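Local coordinates for Lactamase_B domain-containing protein (Pontibacter korlensis, PDB 6XFR), which probably hydrolyses beta-lactam antibiotics to substituted beta-amino acids, as a zinc-dependent class B1 metallo-beta-lactamase, at residues Thr77-Asp82 with Gly140-Asn145; Ser15-His20 with His34-Ser39. All blocks are in the same frame, centred on the assembly; numbering follows the deposited sequence.

Contact 1 (Thr77-Asp82 with Gly140-Asn145); sequences THWHDD and GHTADN. With ZN (zinc ion), chain N; ZN (zinc ion), chain O; SO4 (sulfate ion), chain X.
H78 and H80 meet H141 at the three-histidine zinc site of a B1 metallo-beta-lactamase, the first two coming from the HxHxD motif of residues 78-82. Their rings point at one zinc ion from different directions: H78 NE2 at 2.2 Å, H80 ND1 at 2.2 Å and H141 NE2 at 1.9 Å. The three nitrogens bond to the metal and not to one another; no clear hydrogen bond joins the segments. The H141 plane stands 79° from that of H78 and 81° from that of H80; H80 and H141 face each other tip to tip, with H141 NE2 at the edge of the H80 ring. H80 lends the metal ND1 while its NE2 is hydrogen-bonded to D175, a second-shell contact that fixes the ring's rotation. D82 OD2 binds the second zinc at 2.2 Å, a site completed by C160, H202 and a water. A sulfate ion, probably from the crystallisation liquor, lies with O3 over one face of the H80 ring. On the side of the first zinc turned away from the second, T142 and D144 pack against H78, W79 and H80. T142 CG2 lies 3.4 Å from H80 CE1, and T142 OG1 lies beside H78 CD2. The D144 carboxylate sits against H78 CB and, through OD1, at the edge of the W79 indole, 3.3 Å from CD1. W79 CG lies between its backbone N and carbonyl carbon (chi1 63°), which turns the indole to that carboxylate. D144 OD2 is hydrogen-bonded to T103 of helix 101-109, whereas OD1 receives the hydrogen bond of T142 OG1 at 2.7 Å from above the carboxylate plane. The 140-145 loop is braced by N145 OD1, which accepts two backbone N-H groups, from G140 and, at 2.9 Å, from T142.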
loop_
_atom_site.group_PDB
_atom_site.type_symbol
_atom_site.label_atom_id
_atom_site.label_comp_id
_atom_site.label_asym_id
_atom_site.label_seq_id
_atom_site.Cartn_x
_atom_site.Cartn_y
_atom_site.Cartn_z
ATOM N N THR B 77 7.539 -16.930 8.764
ATOM C CA THR B 77 8.480 -16.858 7.654
ATOM C C THR B 77 9.947 -16.982 8.073
ATOM O O THR B 77 10.816 -17.084 7.201
ATOM C CB THR B 77 8.267 -15.561 6.877
ATOM O OG1 THR B 77 8.590 -14.433 7.707
ATOM C CG2 THR B 77 6.829 -15.478 6.378
ATOM N N HIS B 78 10.250 -16.929 9.363
ATOM C CA HIS B 78 11.571 -17.281 9.874
ATOM C C HIS B 78 11.486 -17.218 11.396
ATOM O O HIS B 78 10.410 -16.991 11.961
ATOM C CB HIS B 78 12.664 -16.416 9.237
ATOM C CG HIS B 78 12.700 -14.999 9.702
ATOM N ND1 HIS B 78 11.644 -14.133 9.539
ATOM C CD2 HIS B 78 13.694 -14.280 10.271
ATOM C CE1 HIS B 78 11.975 -12.950 10.023
ATOM N NE2 HIS B 78 13.215 -13.011 10.466
ATOM N N TRP B 79 12.617 -17.463 12.068
ATOM C CA TRP B 79 12.545 -17.809 13.488
ATOM C C TRP B 79 12.491 -16.615 14.433
ATOM O O TRP B 79 12.193 -16.813 15.616
ATOM C CB TRP B 79 13.732 -18.693 13.892
ATOM C CG TRP B 79 15.098 -18.080 13.776
ATOM C CD1 TRP B 79 15.924 -18.104 12.684
ATOM C CD2 TRP B 79 15.823 -17.401 14.806
ATOM N NE1 TRP B 79 17.120 -17.482 12.971
ATOM C CE2 TRP B 79 17.083 -17.035 14.263
ATOM C CE3 TRP B 79 15.536 -17.069 16.140
ATOM C CZ2 TRP B 79 18.050 -16.347 15.004
ATOM C CZ3 TRP B 79 16.501 -16.386 16.878
ATOM C CH2 TRP B 79 17.743 -16.031 16.304
ATOM N N HIS B 80 12.667 -15.394 13.937
ATOM C CA HIS B 80 12.761 -14.244 14.820
ATOM C C HIS B 80 11.412 -13.887 15.448
ATOM O O HIS B 80 10.332 -14.200 14.927
ATOM C CB HIS B 80 13.313 -13.049 14.056
ATOM C CG HIS B 80 14.801 -13.043 13.913
ATOM N ND1 HIS B 80 15.444 -12.361 12.902
ATOM C CD2 HIS B 80 15.775 -13.619 14.654
ATOM C CE1 HIS B 80 16.750 -12.516 13.024
ATOM N NE2 HIS B 80 16.980 -13.277 14.079
ATOM N N ASP B 81 11.496 -13.165 16.571
ATOM C CA ASP B 81 10.315 -12.885 17.380
ATOM C C ASP B 81 9.276 -12.086 16.603
ATOM O O ASP B 81 8.069 -12.301 16.774
ATOM C CB ASP B 81 10.718 -12.151 18.662
ATOM C CG ASP B 81 11.028 -13.104 19.839
ATOM O OD1 ASP B 81 11.426 -12.602 20.912
ATOM O OD2 ASP B 81 10.883 -14.342 19.703
ATOM N N ASP B 82 9.721 -11.167 15.728
ATOM C CA ASP B 82 8.792 -10.297 14.995
ATOM C C ASP B 82 7.928 -11.068 14.006
ATOM O O ASP B 82 6.815 -10.628 13.724
ATOM C CB ASP B 82 9.542 -9.141 14.291
ATOM C CG ASP B 82 10.400 -9.586 13.092
ATOM O OD1 ASP B 82 10.951 -10.700 13.088
ATOM O OD2 ASP B 82 10.583 -8.790 12.150
ATOM N N GLY B 140 19.300 -14.618 3.502
ATOM C CA GLY B 140 19.469 -13.194 3.336
ATOM C C GLY B 140 19.455 -12.586 4.716
ATOM O O GLY B 140 20.486 -12.582 5.414
ATOM N N HIS B 141 18.278 -12.096 5.124
ATOM C CA HIS B 141 18.094 -11.598 6.489
ATOM C C HIS B 141 18.413 -12.670 7.541
ATOM O O HIS B 141 19.044 -12.384 8.568
ATOM C CB HIS B 141 16.665 -11.094 6.627
ATOM C CG HIS B 141 16.239 -10.805 8.030
ATOM N ND1 HIS B 141 16.627 -9.672 8.709
ATOM C CD2 HIS B 141 15.430 -11.490 8.873
ATOM C CE1 HIS B 141 16.078 -9.668 9.907
ATOM N NE2 HIS B 141 15.348 -10.762 10.032
ATOM N N THR B 142 17.983 -13.906 7.302
ATOM C CA THR B 142 18.347 -15.033 8.130
ATOM C C THR B 142 18.666 -16.198 7.208
ATOM O O THR B 142 18.392 -16.147 6.006
ATOM C CB THR B 142 17.234 -15.428 9.106
ATOM O OG1 THR B 142 16.028 -15.681 8.380
ATOM C CG2 THR B 142 17.016 -14.350 10.136
ATOM N N ALA B 143 19.252 -17.260 7.779
ATOM C CA ALA B 143 19.577 -18.428 6.976
ATOM C C ALA B 143 18.323 -19.131 6.468
ATOM O O ALA B 143 18.398 -19.898 5.506
ATOM C CB ALA B 143 20.429 -19.388 7.793
ATOM N N ASP B 144 17.172 -18.864 7.070
ATOM C CA ASP B 144 15.977 -19.652 6.821
ATOM C C ASP B 144 14.799 -18.867 6.232
ATOM O O ASP B 144 13.743 -19.465 6.005
ATOM C CB ASP B 144 15.524 -20.323 8.135
ATOM C CG ASP B 144 15.025 -19.289 9.184
ATOM O OD1 ASP B 144 15.693 -18.222 9.371
ATOM O OD2 ASP B 144 13.954 -19.539 9.792
ATOM N N ASN B 145 14.947 -17.572 5.938
ATOM C CA ASN B 145 13.787 -16.766 5.556
ATOM C C ASN B 145 13.069 -17.341 4.332
ATOM O O ASN B 145 13.702 -17.664 3.322
ATOM C CB ASN B 145 14.193 -15.314 5.260
ATOM C CG ASN B 145 15.458 -15.183 4.425
ATOM O OD1 ASN B 145 16.512 -14.872 4.950
ATOM N ND2 ASN B 145 15.365 -15.478 3.144
HETATM ZN ZN ZN N . 14.154 -11.294 11.432
HETATM ZN ZN ZN O . 12.365 -8.130 10.961
HETATM S S SO4 X . 13.656 -8.852 15.525
HETATM O O1 SO4 X . 13.373 -9.065 14.101
HETATM O O2 SO4 X . 13.898 -7.411 15.716
HETATM O O3 SO4 X . 14.829 -9.635 15.902
HETATM O O4 SO4 X . 12.561 -9.317 16.381
HETATM O O HOH W 1 14.231 -6.925 10.328
#

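Contact 2 (Ser15-His20 with His34-Ser39); sequences SKVWIH and HGLIVS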
loop_
_atom_site.group_PDB
_atom_site.type_symbol
_atom_site.label_atom_id
_atom_site.label_comp_id
_atom_site.label_asym_id
_atom_site.label_seq_id
_atom_site.Cartn_x
_atom_site.Cartn_y
_atom_site.Cartn_z
ATOM N N SER B 15 -9.637 -8.151 -1.811
ATOM C CA SER B 15 -10.931 -8.468 -1.224
ATOM C C SER B 15 -10.837 -9.537 -0.132
ATOM O O SER B 15 -11.685 -9.545 0.762
ATOM C CB SER B 15 -11.949 -8.836 -2.314
ATOM O OG SER B 15 -11.938 -10.199 -2.645
ATOM N N LYS B 16 -9.791 -10.384 -0.130
ATOM C CA LYS B 16 -9.618 -11.437 0.876
ATOM C C LYS B 16 -8.265 -11.394 1.601
ATOM O O LYS B 16 -7.908 -12.369 2.280
ATOM C CB LYS B 16 -9.777 -12.822 0.229
ATOM C CG LYS B 16 -11.151 -13.141 -0.336
ATOM C CD LYS B 16 -12.219 -13.029 0.710
ATOM C CE LYS B 16 -13.546 -13.512 0.161
ATOM N NZ LYS B 16 -14.660 -12.759 0.810
ATOM N N VAL B 17 -7.501 -10.306 1.483
ATOM C CA VAL B 17 -6.151 -10.201 2.045
ATOM C C VAL B 17 -6.073 -8.953 2.919
ATOM O O VAL B 17 -6.506 -7.865 2.511
ATOM C CB VAL B 17 -5.058 -10.146 0.960
ATOM C CG1 VAL B 17 -3.640 -10.096 1.588
ATOM C CG2 VAL B 17 -5.226 -11.279 -0.052
ATOM N N TRP B 18 -5.560 -9.126 4.126
ATOM C CA TRP B 18 -5.270 -8.054 5.056
ATOM C C TRP B 18 -3.789 -8.049 5.400
ATOM O O TRP B 18 -3.106 -9.063 5.296
ATOM C CB TRP B 18 -6.066 -8.205 6.346
ATOM C CG TRP B 18 -7.551 -7.945 6.242
ATOM C CD1 TRP B 18 -8.219 -6.813 6.642
ATOM C CD2 TRP B 18 -8.563 -8.857 5.776
ATOM N NE1 TRP B 18 -9.574 -6.960 6.440
ATOM C CE2 TRP B 18 -9.814 -8.203 5.913
ATOM C CE3 TRP B 18 -8.536 -10.152 5.242
ATOM C CZ2 TRP B 18 -11.023 -8.801 5.520
ATOM C CZ3 TRP B 18 -9.753 -10.743 4.861
ATOM C CH2 TRP B 18 -10.970 -10.058 4.999
ATOM N N ILE B 19 -3.300 -6.900 5.854
ATOM C CA ILE B 19 -1.983 -6.801 6.456
ATOM C C ILE B 19 -2.196 -6.448 7.912
ATOM O O ILE B 19 -2.871 -5.458 8.210
ATOM C CB ILE B 19 -1.096 -5.755 5.770
ATOM C CG1 ILE B 19 -0.687 -6.245 4.372
ATOM C CG2 ILE B 19 0.142 -5.491 6.604
ATOM C CD1 ILE B 19 -0.269 -5.125 3.442
ATOM N N HIS B 20 -1.674 -7.284 8.814
ATOM C CA HIS B 20 -1.641 -6.944 10.223
ATOM C C HIS B 20 -0.295 -6.309 10.526
ATOM O O HIS B 20 0.732 -6.706 9.949
ATOM C CB HIS B 20 -1.909 -8.170 11.124
ATOM C CG HIS B 20 -0.927 -9.305 10.990
ATOM N ND1 HIS B 20 0.263 -9.353 11.692
ATOM C CD2 HIS B 20 -0.996 -10.468 10.289
ATOM C CE1 HIS B 20 0.903 -10.471 11.389
ATOM N NE2 HIS B 20 0.164 -11.167 10.543
ATOM N N HIS B 34 4.889 -6.319 9.743
ATOM C CA HIS B 34 3.742 -6.668 8.920
ATOM C C HIS B 34 3.644 -8.182 8.763
ATOM O O HIS B 34 4.660 -8.874 8.612
ATOM C CB HIS B 34 3.830 -5.995 7.547
ATOM C CG HIS B 34 3.943 -4.510 7.624
ATOM N ND1 HIS B 34 3.057 -3.738 8.345
ATOM C CD2 HIS B 34 4.836 -3.649 7.082
ATOM C CE1 HIS B 34 3.399 -2.463 8.246
ATOM N NE2 HIS B 34 4.474 -2.382 7.483
ATOM N N GLY B 35 2.410 -8.691 8.860
ATOM C CA GLY B 35 2.073 -10.019 8.388
ATOM C C GLY B 35 0.847 -9.932 7.493
ATOM O O GLY B 35 0.304 -8.851 7.266
ATOM N N LEU B 36 0.409 -11.094 7.013
ATOM C CA LEU B 36 -0.813 -11.197 6.221
ATOM C C LEU B 36 -1.862 -12.016 6.957
ATOM O O LEU B 36 -1.547 -12.947 7.713
ATOM C CB LEU B 36 -0.577 -11.874 4.879
ATOM C CG LEU B 36 0.187 -11.161 3.786
ATOM C CD1 LEU B 36 0.050 -11.967 2.475
ATOM C CD2 LEU B 36 -0.354 -9.759 3.641
ATOM N N ILE B 37 -3.117 -11.659 6.706
ATOM C CA ILE B 37 -4.265 -12.525 6.958
ATOM C C ILE B 37 -4.932 -12.753 5.617
ATOM O O ILE B 37 -5.076 -11.814 4.832
ATOM C CB ILE B 37 -5.264 -11.912 7.953
ATOM C CG1 ILE B 37 -4.542 -11.117 9.037
ATOM C CG2 ILE B 37 -6.184 -12.997 8.513
ATOM C CD1 ILE B 37 -5.465 -10.359 9.923
ATOM N N VAL B 38 -5.255 -14.003 5.325
ATOM C CA VAL B 38 -5.993 -14.372 4.124
ATOM C C VAL B 38 -7.266 -15.107 4.514
ATOM O O VAL B 38 -7.227 -16.102 5.252
ATOM C CB VAL B 38 -5.117 -15.179 3.156
ATOM C CG1 VAL B 38 -5.894 -15.467 1.883
ATOM C CG2 VAL B 38 -3.903 -14.327 2.823
ATOM N N SER B 39 -8.391 -14.607 4.012
ATOM C CA SER B 39 -9.697 -15.196 4.267
ATOM C C SER B 39 -10.045 -16.147 3.132
ATOM O O SER B 39 -9.817 -15.828 1.964
ATOM C CB SER B 39 -10.768 -14.111 4.411
ATOM O OG SER B 39 -11.968 -14.669 4.928
#
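H20 lays its imidazole flat over G35, the directly opposite residue of this antiparallel hairpin. With CG between the backbone N and the carbonyl carbon (chi1 61°), the ring folds across the partner strand, and G35 CA stands 3.4 Å from the H20 ring centroid, 26° off its normal, in a CH-pi contact. The glycine has no side chain to obstruct that face. I37 CG1 approaches the same ring at its edge, 3.8 Å from H20 CD2. Next along this side of the sheet, W18 pairs with I37, CB to CB at 4.1 Å, and its indole runs on along the strand so that CZ3 meets S39 CB edge-on at 3.5 Å. On the other side L36 sends CD2 toward the partner strand, where it touches I19 CG1 at 3.6 Å and V17 CG1 at 3.9 Å. The strand segments 17-20 and 34-39 run antiparallel, their directions 150° apart. W18 and I37 form a hydrogen-bonded pair, with W18 N to I37 O at 2.8 Å, as do H20 and G35; V17-V38 and I19-L36 are the non-hydrogen-bonded pairs. H34, held through ND1 by T21, turns its ring edge-to-face with W205. The hairpin lies inside a five-strand sheet, strand 8-14 bonding to I19 and strand 43-47 to L36 and V38. In the alpha-beta/beta-alpha sandwich of metallo-beta-lactamases, helix 53-67 covers the W18, H20 and I37 side with L59, W62 and L67, while V17 and V38 pack on L150 of strand 147-150 in the second sheet.

From the N terminus, contact 2 comes first: strands 17-25 and 30-40 fold back on each other, and 15-20 with 34-39 closes this short hairpin within the first sheet. Contact 1 opens only later, beyond strand 71-75 at the edge of that sheet, and closes a longer excursion of 57 residues by bringing 77-82 against the 140-145 loop between strands 130-135 and 147-150 of the second sheet. The two are in series, neither nested nor crossed. Their centres are about 20 Å apart and their nearest atoms about 6 Å, without touching. D48 relates to both through weak hydrogen bonds, its backbone O with H20 NE2 and its OD2 with T77 OG1.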